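Local atomic coordinates of putative cytoplasmic protein (Salmonella typhimurium, PDB entry 2GK3), a protein that is of unknown function but probably has a glutamine amidotransferase-like fold and forms a hexamer. Residues I83-Q94 / P105-E113; L144-M152 / V211-C222. All coordinates share one frame; numbering follows the deposited sequence.

Contact 1. Residues I83-Q94 / P105-E113; sequences ISDIGSNTFLLQ and PNALESIKE
Phe91 and Leu92 of the short helix 88-92 pack against Ala107, Leu108 and Ile111 on the first turns of helix 107-116, beside the parallel strands 80-84 and 120-124 of what is probably a class I glutamine amidotransferase-like core; the axes of 88-92 and 107-113 run at 97° to each other. The apolar part centres on Phe91. Its CB meets Leu108 CD2 at 3.7 Å, the two side chains crossing at about a right angle, while Ala107 CB lies at the ring edge, near its plane. With CG anti to the carbonyl carbon (chi1 -69°), the ring is turned toward Ile111, whose CD1 lies 3.9 Å from Phe91 CE2 and also touches Ile83 at the end of strand 80-84. Leu92 splits its branches: CD1 packs on Leu108 CD1, and CD2 rests against the Asn106 amide.

Asn106 is the N-cap residue of helix 107-116, and its side chain makes the capping bonds. OD1 takes Leu108 N in its carbonyl plane and Glu109 N from above it, and ND2 is hydrogen-bonded to Glu163 of a second subunit, tying the cap to the hexamer interface.

Water carries the polar link between the segments: one molecule donates to Phe91 O and accepts from Ala107 N, another joins Gln94 to Pro105 O. Gln94 NE2 also donates to Phe91 O (3.1 Å, 158°), in the plane of that carbonyl, and lies 3.5 Å from Ala107 CB.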
loop_
_atom_site.group_PDB
_atom_site.type_symbol
_atom_site.label_atom_id
_atom_site.label_comp_id
_atom_site.label_asym_id
_atom_site.label_seq_id
_atom_site.Cartn_x
_atom_site.Cartn_y
_atom_site.Cartn_z
ATOM N N ILE E 83 -25.874 11.224 -5.832
ATOM C CA ILE E 83 -24.468 11.041 -5.489
ATOM C C ILE E 83 -24.393 10.274 -4.168
ATOM O O ILE E 83 -24.981 10.681 -3.166
ATOM C CB ILE E 83 -23.728 12.401 -5.345
ATOM C CG1 ILE E 83 -23.841 13.227 -6.633
ATOM C CG2 ILE E 83 -22.266 12.195 -4.899
ATOM C CD1 ILE E 83 -23.375 14.706 -6.493
ATOM N N SER E 84 -23.667 9.162 -4.165
ATOM C CA SER E 84 -23.577 8.329 -2.987
ATOM C C SER E 84 -22.196 7.678 -2.862
ATOM O O SER E 84 -21.723 7.014 -3.785
ATOM C CB SER E 84 -24.704 7.286 -2.987
ATOM O OG SER E 84 -24.707 6.560 -1.766
ATOM N N ASP E 85 -21.559 7.878 -1.706
ATOM C CA ASP E 85 -20.223 7.320 -1.421
ATOM C C ASP E 85 -19.213 7.561 -2.544
ATOM O O ASP E 85 -18.443 6.672 -2.910
ATOM C CB ASP E 85 -20.300 5.820 -1.058
ATOM C CG ASP E 85 -19.910 5.534 0.389
ATOM O OD1 ASP E 85 -19.232 6.372 1.006
ATOM O OD2 ASP E 85 -20.255 4.448 0.908
ATOM N N ILE E 86 -19.234 8.774 -3.090
ATOM C CA ILE E 86 -18.175 9.245 -3.972
ATOM C C ILE E 86 -17.743 10.675 -3.578
ATOM O O ILE E 86 -18.558 11.580 -3.477
ATOM C CB ILE E 86 -18.569 9.076 -5.484
ATOM C CG1 ILE E 86 -17.533 9.705 -6.424
ATOM C CG2 ILE E 86 -19.964 9.635 -5.760
ATOM C CD1 ILE E 86 -17.838 9.435 -7.913
ATOM N N GLY E 87 -16.448 10.858 -3.336
ATOM C CA GLY E 87 -15.947 12.143 -2.867
ATOM C C GLY E 87 -15.849 13.229 -3.937
ATOM O O GLY E 87 -15.904 12.954 -5.159
ATOM N N SER E 88 -15.702 14.472 -3.475
ATOM C CA SER E 88 -15.593 15.621 -4.391
ATOM C C SER E 88 -14.356 15.559 -5.297
ATOM O O SER E 88 -14.404 15.996 -6.448
ATOM C CB SER E 88 -15.617 16.926 -3.597
ATOM O OG SER E 88 -14.544 16.988 -2.690
ATOM N N ASN E 89 -13.265 14.993 -4.778
ATOM C CA ASN E 89 -12.012 14.853 -5.514
ATOM C C ASN E 89 -12.221 14.068 -6.801
ATOM O O ASN E 89 -11.584 14.366 -7.817
ATOM C CB ASN E 89 -10.947 14.157 -4.662
ATOM C CG ASN E 89 -10.387 15.041 -3.543
ATOM O OD1 ASN E 89 -10.403 16.270 -3.620
ATOM N ND2 ASN E 89 -9.848 14.406 -2.513
ATOM N N THR E 90 -13.121 13.087 -6.775
ATOM C CA THR E 90 -13.353 12.256 -7.964
ATOM C C THR E 90 -13.915 13.089 -9.115
ATOM O O THR E 90 -13.436 12.969 -10.246
ATOM C CB THR E 90 -14.220 10.988 -7.690
ATOM O OG1 THR E 90 -13.543 10.161 -6.743
ATOM C CG2 THR E 90 -14.438 10.175 -8.986
ATOM N N PHE E 91 -14.893 13.944 -8.808
ATOM C CA PHE E 91 -15.467 14.880 -9.775
ATOM C C PHE E 91 -14.493 15.975 -10.233
ATOM O O PHE E 91 -14.407 16.279 -11.412
ATOM C CB PHE E 91 -16.686 15.537 -9.178
ATOM C CG PHE E 91 -17.849 14.617 -9.004
ATOM C CD1 PHE E 91 -18.179 14.130 -7.743
ATOM C CD2 PHE E 91 -18.639 14.253 -10.096
ATOM C CE1 PHE E 91 -19.264 13.288 -7.555
ATOM C CE2 PHE E 91 -19.740 13.395 -9.913
ATOM C CZ PHE E 91 -20.048 12.920 -8.621
ATOM N N LEU E 92 -13.769 16.562 -9.288
ATOM C CA LEU E 92 -12.866 17.666 -9.551
ATOM C C LEU E 92 -11.564 17.266 -10.245
ATOM O O LEU E 92 -11.022 18.052 -11.034
ATOM C CB LEU E 92 -12.550 18.405 -8.242
ATOM C CG LEU E 92 -13.682 19.298 -7.708
ATOM C CD1 LEU E 92 -13.548 19.633 -6.224
ATOM C CD2 LEU E 92 -13.808 20.573 -8.556
ATOM N N LEU E 93 -11.065 16.067 -9.930
ATOM C CA LEU E 93 -9.734 15.603 -10.333
ATOM C C LEU E 93 -9.823 14.358 -11.208
ATOM O O LEU E 93 -9.186 13.325 -10.923
ATOM C CB LEU E 93 -8.866 15.306 -9.096
ATOM C CG LEU E 93 -8.708 16.426 -8.065
ATOM C CD1 LEU E 93 -7.929 15.947 -6.850
ATOM C CD2 LEU E 93 -8.034 17.635 -8.722
ATOM N N GLN E 94 -10.629 14.461 -12.266
ATOM C CA GLN E 94 -10.691 13.443 -13.308
ATOM C C GLN E 94 -9.291 13.222 -13.917
ATOM O O GLN E 94 -8.404 14.082 -13.835
ATOM C CB GLN E 94 -11.701 13.836 -14.383
ATOM C CG GLN E 94 -13.140 13.952 -13.886
ATOM C CD GLN E 94 -14.061 14.712 -14.865
ATOM O OE1 GLN E 94 -13.970 14.540 -16.086
ATOM N NE2 GLN E 94 -14.951 15.537 -14.330
ATOM N N PRO E 105 -13.980 20.841 -18.305
ATOM C CA PRO E 105 -15.058 21.512 -17.575
ATOM C C PRO E 105 -15.221 20.946 -16.160
ATOM O O PRO E 105 -14.975 19.763 -15.934
ATOM C CB PRO E 105 -16.307 21.231 -18.430
ATOM C CG PRO E 105 -15.789 20.670 -19.718
ATOM C CD PRO E 105 -14.503 19.989 -19.384
ATOM N N ASN E 106 -15.616 21.806 -15.223
ATOM C CA ASN E 106 -15.730 21.457 -13.808
ATOM C C ASN E 106 -17.021 20.685 -13.529
ATOM O O ASN E 106 -18.121 21.223 -13.671
ATOM C CB ASN E 106 -15.643 22.737 -12.978
ATOM C CG ASN E 106 -15.563 22.479 -11.484
ATOM O OD1 ASN E 106 -16.305 21.661 -10.938
ATOM N ND2 ASN E 106 -14.681 23.200 -10.813
ATOM N N ALA E 107 -16.888 19.415 -13.134
ATOM C CA ALA E 107 -18.055 18.505 -13.028
ATOM C C ALA E 107 -19.047 18.997 -11.990
ATOM O O ALA E 107 -20.261 18.811 -12.112
ATOM C CB ALA E 107 -17.614 17.092 -12.720
ATOM N N LEU E 108 -18.519 19.641 -10.956
ATOM C CA LEU E 108 -19.373 20.119 -9.865
ATOM C C LEU E 108 -20.091 21.414 -10.283
ATOM O O LEU E 108 -21.254 21.631 -9.886
ATOM C CB LEU E 108 -18.570 20.270 -8.573
ATOM C CG LEU E 108 -17.988 19.002 -7.907
ATOM C CD1 LEU E 108 -17.319 19.387 -6.584
ATOM C CD2 LEU E 108 -19.068 17.937 -7.641
ATOM N N GLU E 109 -19.419 22.249 -11.089
ATOM C CA GLU E 109 -20.110 23.375 -11.747
ATOM C C GLU E 109 -21.250 22.866 -12.642
ATOM O O GLU E 109 -22.363 23.371 -12.563
ATOM C CB GLU E 109 -19.165 24.291 -12.521
ATOM C CG GLU E 109 -18.112 24.995 -11.660
ATOM C CD GLU E 109 -18.630 26.186 -10.828
ATOM O OE1 GLU E 109 -19.817 26.544 -10.893
ATOM O OE2 GLU E 109 -17.824 26.785 -10.087
ATOM N N SER E 110 -20.983 21.818 -13.427
ATOM C CA SER E 110 -21.986 21.235 -14.340
ATOM C C SER E 110 -23.202 20.797 -13.558
ATOM O O SER E 110 -24.336 21.153 -13.907
ATOM C CB SER E 110 -21.410 20.036 -15.103
ATOM O OG SER E 110 -20.337 20.442 -15.934
ATOM N N ILE E 111 -22.953 20.044 -12.486
ATOM C CA ILE E 111 -24.025 19.573 -11.600
ATOM C C ILE E 111 -24.796 20.745 -11.001
ATOM O O ILE E 111 -26.027 20.717 -10.958
ATOM C CB ILE E 111 -23.506 18.587 -10.515
ATOM C CG1 ILE E 111 -23.066 17.280 -11.190
ATOM C CG2 ILE E 111 -24.582 18.331 -9.454
ATOM C CD1 ILE E 111 -22.226 16.339 -10.311
ATOM N N LYS E 112 -24.072 21.781 -10.578
ATOM C CA LYS E 112 -24.688 23.002 -10.058
ATOM C C LYS E 112 -25.640 23.658 -11.082
ATOM O O LYS E 112 -26.798 23.943 -10.760
ATOM C CB LYS E 112 -23.604 24.001 -9.610
ATOM C CG LYS E 112 -24.150 25.342 -9.113
ATOM C CD LYS E 112 -23.144 26.085 -8.258
ATOM C CE LYS E 112 -22.269 26.937 -9.114
ATOM N NZ LYS E 112 -21.239 27.646 -8.340
ATOM N N GLU E 113 -25.145 23.897 -12.298
ATOM C CA GLU E 113 -25.969 24.456 -13.383
ATOM C C GLU E 113 -27.186 23.593 -13.751
ATOM O O GLU E 113 -28.278 24.108 -14.015
ATOM C CB GLU E 113 -25.107 24.740 -14.619
ATOM C CG GLU E 113 -23.995 25.771 -14.340
ATOM C CD GLU E 113 -24.523 27.126 -13.782
ATOM O OE1 GLU E 113 -24.106 27.535 -12.662
ATOM O OE2 GLU E 113 -25.354 27.776 -14.463
HETATM O O HOH W 1 -13.961 18.263 -13.194
HETATM O O HOH W 2 -16.481 17.595 -16.079
#

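Contact 2. Residues L144-M152 / V211-C222; sequences LAEVLPVIM and VFGEYQQGKTAC
Pro149 fits against one side of the antiparallel hairpin 211-222, the side on which Val211, Gly213, Thr220 and Cys222 meet it. From CB outward its ring passes over both strands. CB lies 3.9 Å from Gly213 N and also touches Val211 CG1. The next atom, CG, approaches Thr220 OG1 at 3.7 Å. CD, the atom that closes the ring on the backbone N, reaches Cys222 SG at 3.5 Å. At Gly213 the absence of a side chain lets the proline come close, with the two CA atoms 5.2 Å apart.

On one flank Val150 continues the apolar surface, CG1 against Val211 CG2 and CG2 near Cys222 SG. On the other, Val147 places CG2 over a face of the Tyr215 ring as a CH-pi contact, 3.9 Å from the centroid and 18° off the normal. Tyr215 has CG anti to its own N (chi1 -175°), which carries the ring across the valine at about a right angle and brings CE1 to 3.5 Å from Glu146 O.

No direct hydrogen bond joins the segments. A single water does: it donates to Val147 O and Glu214 O and accepts from Thr220 OG1 at 2.6 Å, so the buried threonine hydroxyl and a carbonyl from each segment share one bridge. Thr220 CG2 packs beside that same Val147 O.

The hairpin closes through a type II' turn from Tyr215 to Gly218. Strand 218-223 pairs in parallel with strand 120-124, whose Leu121 touches Val147 and Leu148; Lys112 of helix 107-116 packs on Val147 and Tyr215, while helix 242-253 packs on Phe212 and Lys219.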
loop_
_atom_site.group_PDB
_atom_site.type_symbol
_atom_site.label_atom_id
_atom_site.label_comp_id
_atom_site.label_asym_id
_atom_site.label_seq_id
_atom_site.Cartn_x
_atom_site.Cartn_y
_atom_site.Cartn_z
ATOM N N LEU E 144 -20.160 22.879 -4.583
ATOM C CA LEU E 144 -21.425 22.173 -4.400
ATOM C C LEU E 144 -22.085 22.428 -3.026
ATOM O O LEU E 144 -23.279 22.207 -2.870
ATOM C CB LEU E 144 -21.224 20.653 -4.611
ATOM C CG LEU E 144 -22.441 19.837 -5.063
ATOM C CD1 LEU E 144 -22.943 20.300 -6.459
ATOM C CD2 LEU E 144 -22.157 18.316 -5.059
ATOM N N ALA E 145 -21.303 22.846 -2.033
ATOM C CA ALA E 145 -21.836 23.125 -0.690
ATOM C C ALA E 145 -23.083 24.050 -0.726
ATOM O O ALA E 145 -24.097 23.751 -0.103
ATOM C CB ALA E 145 -20.729 23.680 0.239
ATOM N N GLU E 146 -23.024 25.134 -1.498
ATOM C CA GLU E 146 -24.167 26.068 -1.605
ATOM C C GLU E 146 -25.422 25.482 -2.233
ATOM O O GLU E 146 -26.503 26.061 -2.098
ATOM C CB GLU E 146 -23.786 27.331 -2.394
ATOM C CG GLU E 146 -22.879 28.283 -1.646
ATOM C CD GLU E 146 -23.567 28.982 -0.482
ATOM O OE1 GLU E 146 -24.813 29.002 -0.440
ATOM O OE2 GLU E 146 -22.855 29.516 0.393
ATOM N N VAL E 147 -25.284 24.362 -2.940
ATOM C CA VAL E 147 -26.436 23.731 -3.587
ATOM C C VAL E 147 -27.209 22.874 -2.578
ATOM O O VAL E 147 -28.426 22.718 -2.703
ATOM C CB VAL E 147 -26.038 22.907 -4.866
ATOM C CG1 VAL E 147 -27.236 22.182 -5.465
ATOM C CG2 VAL E 147 -25.404 23.807 -5.923
ATOM N N LEU E 148 -26.520 22.346 -1.572
ATOM C CA LEU E 148 -27.153 21.358 -0.669
ATOM C C LEU E 148 -28.009 22.035 0.397
ATOM O O LEU E 148 -27.707 23.156 0.802
ATOM C CB LEU E 148 -26.104 20.417 -0.035
ATOM C CG LEU E 148 -25.152 19.721 -1.027
ATOM C CD1 LEU E 148 -24.065 18.987 -0.269
ATOM C CD2 LEU E 148 -25.870 18.780 -2.047
ATOM N N PRO E 149 -29.100 21.371 0.837
ATOM C CA PRO E 149 -29.968 22.004 1.830
ATOM C C PRO E 149 -29.489 21.816 3.283
ATOM O O PRO E 149 -30.264 22.010 4.230
ATOM C CB PRO E 149 -31.303 21.301 1.597
ATOM C CG PRO E 149 -30.923 19.941 1.196
ATOM C CD PRO E 149 -29.627 20.058 0.428
ATOM N N VAL E 150 -28.230 21.418 3.449
ATOM C CA VAL E 150 -27.615 21.279 4.776
ATOM C C VAL E 150 -26.276 22.018 4.825
ATOM O O VAL E 150 -25.656 22.293 3.787
ATOM C CB VAL E 150 -27.427 19.782 5.201
ATOM C CG1 VAL E 150 -28.764 19.059 5.270
ATOM C CG2 VAL E 150 -26.427 19.032 4.281
ATOM N N ILE E 151 -25.826 22.343 6.032
ATOM C CA ILE E 151 -24.488 22.930 6.224
ATOM C C ILE E 151 -23.675 21.844 6.898
ATOM O O ILE E 151 -24.138 21.231 7.852
ATOM C CB ILE E 151 -24.559 24.228 7.069
ATOM C CG1 ILE E 151 -25.217 25.348 6.252
ATOM C CG2 ILE E 151 -23.166 24.672 7.543
ATOM C CD1 ILE E 151 -25.863 26.418 7.117
HETATM N N MSE E 152 -22.491 21.569 6.374
HETATM C CA MSE E 152 -21.669 20.475 6.862
HETATM C C MSE E 152 -20.784 20.876 8.047
HETATM O O MSE E 152 -20.660 22.060 8.365
HETATM C CB MSE E 152 -20.799 19.945 5.721
HETATM C CG MSE E 152 -21.423 18.758 4.953
HETATM SE SE MSE E 152 -20.780 18.745 3.151
HETATM C CE MSE E 152 -18.995 18.345 3.487
ATOM N N VAL E 211 -33.799 15.618 4.509
ATOM C CA VAL E 211 -33.937 17.071 4.373
ATOM C C VAL E 211 -34.199 17.446 2.912
ATOM O O VAL E 211 -33.481 16.991 2.016
ATOM C CB VAL E 211 -32.655 17.829 4.855
ATOM C CG1 VAL E 211 -32.820 19.355 4.697
ATOM C CG2 VAL E 211 -32.307 17.466 6.317
ATOM N N PHE E 212 -35.217 18.285 2.696
ATOM C CA PHE E 212 -35.581 18.763 1.352
ATOM C C PHE E 212 -35.336 20.261 1.205
ATOM O O PHE E 212 -35.604 21.038 2.116
ATOM C CB PHE E 212 -37.050 18.412 1.013
ATOM C CG PHE E 212 -37.301 16.929 0.890
ATOM C CD1 PHE E 212 -37.047 16.270 -0.306
ATOM C CD2 PHE E 212 -37.747 16.187 1.983
ATOM C CE1 PHE E 212 -37.235 14.897 -0.415
ATOM C CE2 PHE E 212 -37.952 14.826 1.882
ATOM C CZ PHE E 212 -37.697 14.176 0.686
ATOM N N GLY E 213 -34.819 20.672 0.062
ATOM C CA GLY E 213 -34.700 22.094 -0.210
ATOM C C GLY E 213 -34.874 22.451 -1.664
ATOM O O GLY E 213 -35.338 21.636 -2.469
ATOM N N GLU E 214 -34.502 23.679 -2.001
ATOM C CA GLU E 214 -34.555 24.135 -3.374
ATOM C C GLU E 214 -33.298 24.909 -3.660
ATOM O O GLU E 214 -32.641 25.412 -2.742
ATOM C CB GLU E 214 -35.796 24.987 -3.614
ATOM C CG GLU E 214 -37.074 24.306 -3.116
ATOM C CD GLU E 214 -38.351 25.004 -3.539
ATOM O OE1 GLU E 214 -38.310 25.782 -4.515
ATOM O OE2 GLU E 214 -39.405 24.749 -2.899
ATOM N N TYR E 215 -32.942 24.965 -4.933
ATOM C CA TYR E 215 -31.814 25.741 -5.387
ATOM C C TYR E 215 -32.103 26.276 -6.783
ATOM O O TYR E 215 -31.944 25.549 -7.791
ATOM C CB TYR E 215 -30.535 24.899 -5.389
ATOM C CG TYR E 215 -29.321 25.713 -5.753
ATOM C CD1 TYR E 215 -28.771 26.609 -4.846
ATOM C CD2 TYR E 215 -28.749 25.616 -7.007
ATOM C CE1 TYR E 215 -27.675 27.375 -5.174
ATOM C CE2 TYR E 215 -27.654 26.368 -7.339
ATOM C CZ TYR E 215 -27.129 27.250 -6.422
ATOM O OH TYR E 215 -26.043 27.997 -6.753
ATOM N N GLN E 216 -32.473 27.559 -6.836
ATOM C CA GLN E 216 -33.012 28.201 -8.045
ATOM C C GLN E 216 -34.165 27.336 -8.594
ATOM O O GLN E 216 -35.080 27.038 -7.834
ATOM C CB GLN E 216 -31.896 28.575 -9.051
ATOM C CG GLN E 216 -30.987 29.762 -8.545
ATOM C CD GLN E 216 -29.891 30.224 -9.551
ATOM O OE1 GLN E 216 -30.060 30.119 -10.779
ATOM N NE2 GLN E 216 -28.772 30.744 -9.025
ATOM N N GLN E 217 -34.135 26.907 -9.857
ATOM C CA GLN E 217 -35.235 26.072 -10.401
ATOM C C GLN E 217 -35.288 24.624 -9.858
ATOM O O GLN E 217 -36.352 24.008 -9.820
ATOM C CB GLN E 217 -35.228 26.059 -11.945
ATOM C CG GLN E 217 -35.586 27.403 -12.595
ATOM C CD GLN E 217 -35.320 27.439 -14.105
ATOM O OE1 GLN E 217 -34.751 28.400 -14.619
ATOM N NE2 GLN E 217 -35.728 26.389 -14.819
ATOM N N GLY E 218 -34.147 24.090 -9.441
ATOM C CA GLY E 218 -34.068 22.691 -9.022
ATOM C C GLY E 218 -34.432 22.401 -7.579
ATOM O O GLY E 218 -34.624 23.302 -6.774
ATOM N N LYS E 219 -34.541 21.118 -7.268
ATOM C CA LYS E 219 -34.953 20.660 -5.958
ATOM C C LYS E 219 -33.917 19.697 -5.411
ATOM O O LYS E 219 -33.267 18.963 -6.158
ATOM C CB LYS E 219 -36.316 19.985 -6.022
ATOM C CG LYS E 219 -37.467 20.957 -6.042
ATOM C CD LYS E 219 -38.791 20.210 -6.050
ATOM C CE LYS E 219 -39.899 21.061 -5.423
ATOM N NZ LYS E 219 -40.133 20.748 -3.953
ATOM N N THR E 220 -33.766 19.716 -4.097
ATOM C CA THR E 220 -32.654 19.058 -3.465
ATOM C C THR E 220 -33.096 18.193 -2.291
ATOM O O THR E 220 -34.152 18.417 -1.686
ATOM C CB THR E 220 -31.584 20.085 -3.031
ATOM O OG1 THR E 220 -32.150 20.999 -2.077
ATOM C CG2 THR E 220 -31.070 20.865 -4.251
ATOM N N ALA E 221 -32.285 17.184 -2.000
ATOM C CA ALA E 221 -32.556 16.272 -0.916
ATOM C C ALA E 221 -31.243 15.712 -0.374
ATOM O O ALA E 221 -30.250 15.541 -1.109
ATOM C CB ALA E 221 -33.469 15.150 -1.366
ATOM N N CYS E 222 -31.230 15.455 0.924
ATOM C CA CYS E 222 -30.063 14.830 1.529
ATOM C C CYS E 222 -30.575 13.744 2.445
ATOM O O CYS E 222 -31.485 13.986 3.238
ATOM C CB CYS E 222 -29.224 15.848 2.317
ATOM S SG CYS E 222 -28.261 16.988 1.300
HETATM O O HOH W 3 -30.865 23.270 -1.751
#

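In the fold
From the N terminus, strand 80-84 runs into helix 88-92, and contact 1 closes a short excursion of ten residues before helix 107-116. The chain then passes through strand 120-124 to 144-152. Contact 2 closes a much longer loop of 58 residues, rich in strand and without helix, when hairpin 211-222 returns. The two contacts follow in series, neither nested nor crossed, with centres about 15 Å apart. They meet at helix 107-116: Leu108 and Ile111 pack on Leu144, and the same helix reaches on to the hairpin. Strands 80-84 and 218-223 flank strand 120-124, so the two contacts attach to the sheet through the strands next to it.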